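Local coordinates for protein NANS (YJHS), A 9-O-acetyl N-acetylneuraminic acid esterase (Escherichia coli O157:H7 EDL933, PDB 3PT5) that probably hydrolyses the 9-O-acetyl group of 9-O-acetyl-N-acetylneuraminic acid, which likely lets the bacterium grow on this host sialic acid, at residues D19-M33 and I118-G132. Sequence-based numbering, arbitrary orientation.
Sequences DYYYVLTVAGQSNAM and IPDNAGILIVPCCRG
I118 lays its CG2 methyl over the centre of the Y22 ring, 3.8 Å from the centroid and only 9° off the normal, a CH-pi contact made by the methyl that isoleucine carries directly on CB. P119 passes at about a right angle, its CD 3.3 Å from Y22 OH. The neighbouring Y20 takes the CB of A122 over one face, toward the rim; CG lies between backbone N and carbonyl carbon (chi1 68°), which swings the ring over this small residue. A water joins Y20 OH to N121 OD1, while N121 ND2 reaches the anti side of D19 OD2 (2.9 Å), amide and carboxylate planes nearly perpendicular. G123 leaves room for the Y21 ring, whose CD1 lies 3.5 Å from G123 C.

Behind these side chains the backbones pair as parallel strands, 20-28 and 122-130, with regular bonds from G123 N to Y20 O through C129 N to V26 O (2.8 Å). They lie at the heart of the sheet of an SGNH hydrolase, whose alpha/beta fold packs helices on both faces. L24, I124 and I126 pack against helix 107-114; on the other face V23 CG1 meets V127 CG2 at 3.8 Å, and V127 touches helix 162-176. T25 turns OG1 beside its backbone N (chi1 -66°), where T171 of that helix satisfies the buried hydroxyl.

Past the last regular pair, where R131 N still bonds to G28 O, C130 tucks SG against A32 CB (3.5 Å) and CB against M33 SD (3.6 Å), so a small methyl and a flexible thioether pack the 3-10 segment 30-32 and the residue after it against the end of strand 122-130. D82 holds C130 N, and G191 binds Q29 OE1.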
loop_
_atom_site.group_PDB
_atom_site.type_symbol
_atom_site.label_atom_id
_atom_site.label_comp_id
_atom_site.label_asym_id
_atom_site.label_seq_id
_atom_site.Cartn_x
_atom_site.Cartn_y
_atom_site.Cartn_z
ATOM N N ASP A 19 15.804 11.536 -14.378
ATOM C CA ASP A 19 16.571 10.635 -15.247
ATOM C C ASP A 19 16.167 9.194 -15.049
ATOM O O ASP A 19 16.262 8.387 -15.967
ATOM C CB ASP A 19 18.071 10.716 -14.969
ATOM C CG ASP A 19 18.721 11.928 -15.576
ATOM O OD1 ASP A 19 18.160 12.494 -16.549
ATOM O OD2 ASP A 19 19.820 12.266 -15.103
ATOM N N TYR A 20 15.781 8.857 -13.823
ATOM C CA TYR A 20 15.401 7.479 -13.497
ATOM C C TYR A 20 14.710 7.500 -12.140
ATOM O O TYR A 20 14.619 8.539 -11.496
ATOM C CB TYR A 20 16.630 6.521 -13.466
ATOM C CG TYR A 20 17.574 6.803 -12.320
ATOM C CD1 TYR A 20 17.473 6.094 -11.114
ATOM C CD2 TYR A 20 18.557 7.806 -12.415
ATOM C CE1 TYR A 20 18.302 6.391 -10.022
ATOM C CE2 TYR A 20 19.389 8.089 -11.345
ATOM C CZ TYR A 20 19.254 7.375 -10.147
ATOM O OH TYR A 20 20.088 7.657 -9.085
ATOM N N TYR A 21 14.208 6.334 -11.731
ATOM C CA TYR A 21 13.374 6.206 -10.520
ATOM C C TYR A 21 13.886 5.116 -9.594
ATOM O O TYR A 21 14.393 4.093 -10.035
ATOM C CB TYR A 21 11.910 5.883 -10.863
ATOM C CG TYR A 21 11.205 7.034 -11.578
ATOM C CD1 TYR A 21 10.559 8.004 -10.842
ATOM C CD2 TYR A 21 11.204 7.138 -12.979
ATOM C CE1 TYR A 21 9.931 9.066 -11.441
ATOM C CE2 TYR A 21 10.554 8.222 -13.608
ATOM C CZ TYR A 21 9.929 9.178 -12.810
ATOM O OH TYR A 21 9.281 10.286 -13.312
ATOM N N TYR A 22 13.733 5.372 -8.299
ATOM C CA TYR A 22 13.834 4.339 -7.276
ATOM C C TYR A 22 12.413 3.805 -7.162
ATOM O O TYR A 22 11.494 4.564 -6.947
ATOM C CB TYR A 22 14.237 4.943 -5.941
ATOM C CG TYR A 22 15.700 5.294 -5.780
ATOM C CD1 TYR A 22 16.428 4.802 -4.698
ATOM C CD2 TYR A 22 16.346 6.136 -6.665
ATOM C CE1 TYR A 22 17.767 5.133 -4.513
ATOM C CE2 TYR A 22 17.700 6.469 -6.489
ATOM C CZ TYR A 22 18.401 5.949 -5.409
ATOM O OH TYR A 22 19.741 6.263 -5.219
ATOM N N VAL A 23 12.271 2.504 -7.328
ATOM C CA VAL A 23 10.979 1.836 -7.487
ATOM C C VAL A 23 10.634 1.116 -6.178
ATOM O O VAL A 23 11.466 0.410 -5.609
ATOM C CB VAL A 23 10.986 0.843 -8.683
ATOM C CG1 VAL A 23 9.721 0.002 -8.696
ATOM C CG2 VAL A 23 11.155 1.576 -10.032
ATOM N N LEU A 24 9.413 1.345 -5.682
ATOM C CA LEU A 24 8.926 0.643 -4.494
ATOM C C LEU A 24 7.544 0.093 -4.829
ATOM O O LEU A 24 6.685 0.842 -5.258
ATOM C CB LEU A 24 8.858 1.605 -3.306
ATOM C CG LEU A 24 8.544 1.062 -1.916
ATOM C CD1 LEU A 24 9.752 0.267 -1.347
ATOM C CD2 LEU A 24 8.174 2.215 -0.995
ATOM N N THR A 25 7.362 -1.223 -4.683
ATOM C CA THR A 25 6.054 -1.851 -4.890
ATOM C C THR A 25 5.296 -1.850 -3.564
ATOM O O THR A 25 5.869 -2.078 -2.538
ATOM C CB THR A 25 6.223 -3.285 -5.403
ATOM O OG1 THR A 25 6.804 -3.216 -6.714
ATOM C CG2 THR A 25 4.878 -4.006 -5.512
ATOM N N VAL A 26 3.990 -1.591 -3.621
ATOM C CA VAL A 26 3.147 -1.547 -2.431
ATOM C C VAL A 26 2.029 -2.521 -2.690
ATOM O O VAL A 26 1.363 -2.421 -3.724
ATOM C CB VAL A 26 2.609 -0.119 -2.144
ATOM C CG1 VAL A 26 1.759 -0.125 -0.876
ATOM C CG2 VAL A 26 3.791 0.827 -1.961
ATOM N N ALA A 27 1.858 -3.504 -1.802
ATOM C CA ALA A 27 0.888 -4.566 -2.085
ATOM C C ALA A 27 0.266 -5.111 -0.800
ATOM O O ALA A 27 0.750 -4.851 0.328
ATOM C CB ALA A 27 1.581 -5.686 -2.871
ATOM N N GLY A 28 -0.833 -5.860 -0.964
ATOM C CA GLY A 28 -1.535 -6.437 0.135
ATOM C C GLY A 28 -3.011 -6.154 0.131
ATOM O O GLY A 28 -3.605 -6.026 -0.939
ATOM N N GLN A 29 -3.582 -5.999 1.335
ATOM C CA GLN A 29 -5.013 -5.716 1.449
ATOM C C GLN A 29 -5.274 -4.306 1.989
ATOM O O GLN A 29 -4.440 -3.432 1.792
ATOM C CB GLN A 29 -5.779 -6.860 2.126
ATOM C CG GLN A 29 -5.471 -7.159 3.576
ATOM C CD GLN A 29 -6.053 -8.514 3.969
ATOM O OE1 GLN A 29 -5.316 -9.466 4.156
ATOM N NE2 GLN A 29 -7.376 -8.615 4.011
ATOM N N SER A 30 -6.412 -4.084 2.634
ATOM C CA SER A 30 -6.857 -2.727 2.936
ATOM C C SER A 30 -5.852 -1.827 3.630
ATOM O O SER A 30 -5.777 -0.644 3.313
ATOM C CB SER A 30 -8.169 -2.725 3.728
ATOM O OG SER A 30 -7.987 -3.318 4.989
ATOM N N ASN A 31 -5.083 -2.366 4.584
ATOM C CA ASN A 31 -4.204 -1.476 5.363
ATOM C C ASN A 31 -2.917 -1.061 4.651
ATOM O O ASN A 31 -2.205 -0.184 5.119
ATOM C CB ASN A 31 -3.972 -2.030 6.780
ATOM C CG ASN A 31 -5.151 -1.746 7.682
ATOM O OD1 ASN A 31 -5.661 -0.609 7.689
ATOM N ND2 ASN A 31 -5.630 -2.766 8.416
ATOM N N ALA A 32 -2.684 -1.628 3.483
ATOM C CA ALA A 32 -1.575 -1.242 2.608
ATOM C C ALA A 32 -1.948 -0.043 1.732
ATOM O O ALA A 32 -1.070 0.624 1.191
ATOM C CB ALA A 32 -1.170 -2.389 1.717
ATOM N N MET A 33 -3.253 0.201 1.611
ATOM C CA MET A 33 -3.762 1.157 0.635
ATOM C C MET A 33 -4.651 2.211 1.277
ATOM O O MET A 33 -4.632 2.402 2.479
ATOM C CB MET A 33 -4.509 0.402 -0.466
ATOM C CG MET A 33 -5.545 -0.584 0.025
ATOM S SD MET A 33 -6.509 -1.281 -1.332
ATOM C CE MET A 33 -7.440 0.167 -1.870
ATOM N N ILE A 118 17.557 10.633 -1.840
ATOM C CA ILE A 118 17.981 10.106 -3.159
ATOM C C ILE A 118 18.550 11.224 -4.036
ATOM O O ILE A 118 18.369 12.403 -3.727
ATOM C CB ILE A 118 16.805 9.384 -3.912
ATOM C CG1 ILE A 118 15.801 10.399 -4.429
ATOM C CG2 ILE A 118 16.119 8.309 -3.044
ATOM C CD1 ILE A 118 14.708 9.802 -5.266
ATOM N N PRO A 119 19.265 10.868 -5.138
ATOM C CA PRO A 119 19.909 11.929 -5.915
ATOM C C PRO A 119 18.954 12.925 -6.564
ATOM O O PRO A 119 17.872 12.558 -6.897
ATOM C CB PRO A 119 20.677 11.156 -6.982
ATOM C CG PRO A 119 20.967 9.836 -6.336
ATOM C CD PRO A 119 19.700 9.529 -5.578
ATOM N N ASP A 120 19.379 14.173 -6.757
ATOM C CA ASP A 120 18.500 15.185 -7.382
ATOM C C ASP A 120 17.870 14.780 -8.724
ATOM O O ASP A 120 16.834 15.309 -9.098
ATOM C CB ASP A 120 19.248 16.514 -7.614
ATOM C CG ASP A 120 19.432 17.327 -6.352
ATOM O OD1 ASP A 120 18.779 17.050 -5.313
ATOM O OD2 ASP A 120 20.231 18.293 -6.415
ATOM N N ASN A 121 18.522 13.893 -9.467
ATOM C CA ASN A 121 18.112 13.550 -10.807
ATOM C C ASN A 121 17.271 12.261 -10.824
ATOM O O ASN A 121 16.932 11.726 -11.878
ATOM C CB ASN A 121 19.337 13.450 -11.721
ATOM C CG ASN A 121 20.236 12.257 -11.382
ATOM O OD1 ASN A 121 20.428 11.908 -10.216
ATOM N ND2 ASN A 121 20.786 11.633 -12.403
ATOM N N ALA A 122 16.923 11.802 -9.624
ATOM C CA ALA A 122 16.073 10.626 -9.453
ATOM C C ALA A 122 14.713 10.999 -8.893
ATOM O O ALA A 122 14.563 12.005 -8.170
ATOM C CB ALA A 122 16.751 9.632 -8.520
ATOM N N GLY A 123 13.707 10.197 -9.217
ATOM C CA GLY A 123 12.416 10.338 -8.567
ATOM C C GLY A 123 12.073 9.024 -7.869
ATOM O O GLY A 123 12.879 8.120 -7.827
ATOM N N ILE A 124 10.860 8.947 -7.339
ATOM C CA ILE A 124 10.368 7.756 -6.678
ATOM C C ILE A 124 9.153 7.296 -7.491
ATOM O O ILE A 124 8.309 8.130 -7.844
ATOM C CB ILE A 124 9.898 8.037 -5.205
ATOM C CG1 ILE A 124 11.033 8.562 -4.274
ATOM C CG2 ILE A 124 9.225 6.793 -4.631
ATOM C CD1 ILE A 124 11.995 7.492 -3.779
ATOM N N LEU A 125 9.090 5.994 -7.775
ATOM C CA LEU A 125 8.018 5.392 -8.579
ATOM C C LEU A 125 7.383 4.302 -7.756
ATOM O O LEU A 125 7.990 3.274 -7.499
ATOM C CB LEU A 125 8.529 4.797 -9.900
ATOM C CG LEU A 125 7.486 4.112 -10.802
ATOM C CD1 LEU A 125 6.361 5.060 -11.179
ATOM C CD2 LEU A 125 8.147 3.506 -12.043
ATOM N N ILE A 126 6.147 4.544 -7.314
ATOM C CA ILE A 126 5.416 3.540 -6.536
ATOM C C ILE A 126 4.623 2.641 -7.495
ATOM O O ILE A 126 4.065 3.124 -8.481
ATOM C CB ILE A 126 4.445 4.246 -5.542
ATOM C CG1 ILE A 126 5.233 5.066 -4.496
ATOM C CG2 ILE A 126 3.471 3.274 -4.878
ATOM C CD1 ILE A 126 6.402 4.403 -3.833
ATOM N N VAL A 127 4.610 1.343 -7.199
ATOM C CA VAL A 127 3.856 0.353 -7.965
ATOM C C VAL A 127 2.698 -0.185 -7.062
ATOM O O VAL A 127 2.896 -1.096 -6.285
ATOM C CB VAL A 127 4.768 -0.808 -8.496
ATOM C CG1 VAL A 127 3.972 -1.786 -9.381
ATOM C CG2 VAL A 127 5.971 -0.241 -9.271
ATOM N N PRO A 128 1.499 0.444 -7.161
ATOM C CA PRO A 128 0.412 0.080 -6.254
ATOM C C PRO A 128 -0.331 -1.157 -6.750
ATOM O O PRO A 128 -0.916 -1.147 -7.849
ATOM C CB PRO A 128 -0.458 1.360 -6.198
ATOM C CG PRO A 128 -0.134 2.100 -7.438
ATOM C CD PRO A 128 1.163 1.605 -8.004
ATOM N N CYS A 129 -0.283 -2.202 -5.918
ATOM C CA CYS A 129 -0.912 -3.497 -6.211
ATOM C C CYS A 129 -1.713 -4.054 -5.043
ATOM O O CYS A 129 -1.560 -5.219 -4.718
ATOM C CB CYS A 129 0.152 -4.513 -6.653
ATOM S SG CYS A 129 1.157 -3.972 -8.042
ATOM N N CYS A 130 -2.539 -3.211 -4.412
ATOM C CA CYS A 130 -3.318 -3.644 -3.253
ATOM C C CYS A 130 -4.766 -3.889 -3.605
ATOM O O CYS A 130 -5.297 -3.318 -4.562
ATOM C CB CYS A 130 -3.262 -2.580 -2.164
ATOM S SG CYS A 130 -1.615 -2.018 -1.720
ATOM N N ARG A 131 -5.424 -4.718 -2.798
ATOM C CA ARG A 131 -6.827 -5.021 -3.014
ATOM C C ARG A 131 -7.461 -5.232 -1.635
ATOM O O ARG A 131 -7.092 -6.144 -0.916
ATOM C CB ARG A 131 -6.956 -6.274 -3.923
ATOM C CG ARG A 131 -8.380 -6.859 -4.018
ATOM C CD ARG A 131 -9.278 -5.792 -4.541
ATOM N NE ARG A 131 -10.548 -6.252 -5.095
ATOM C CZ ARG A 131 -11.712 -6.203 -4.463
ATOM N NH1 ARG A 131 -11.797 -5.728 -3.225
ATOM N NH2 ARG A 131 -12.810 -6.612 -5.096
ATOM N N GLY A 132 -8.402 -4.373 -1.263
ATOM C CA GLY A 132 -9.125 -4.571 0.003
ATOM C C GLY A 132 -9.819 -5.911 -0.015
ATOM O O GLY A 132 -10.313 -6.352 -1.063
HETATM O O HOH W 1 21.865 9.714 -9.583
#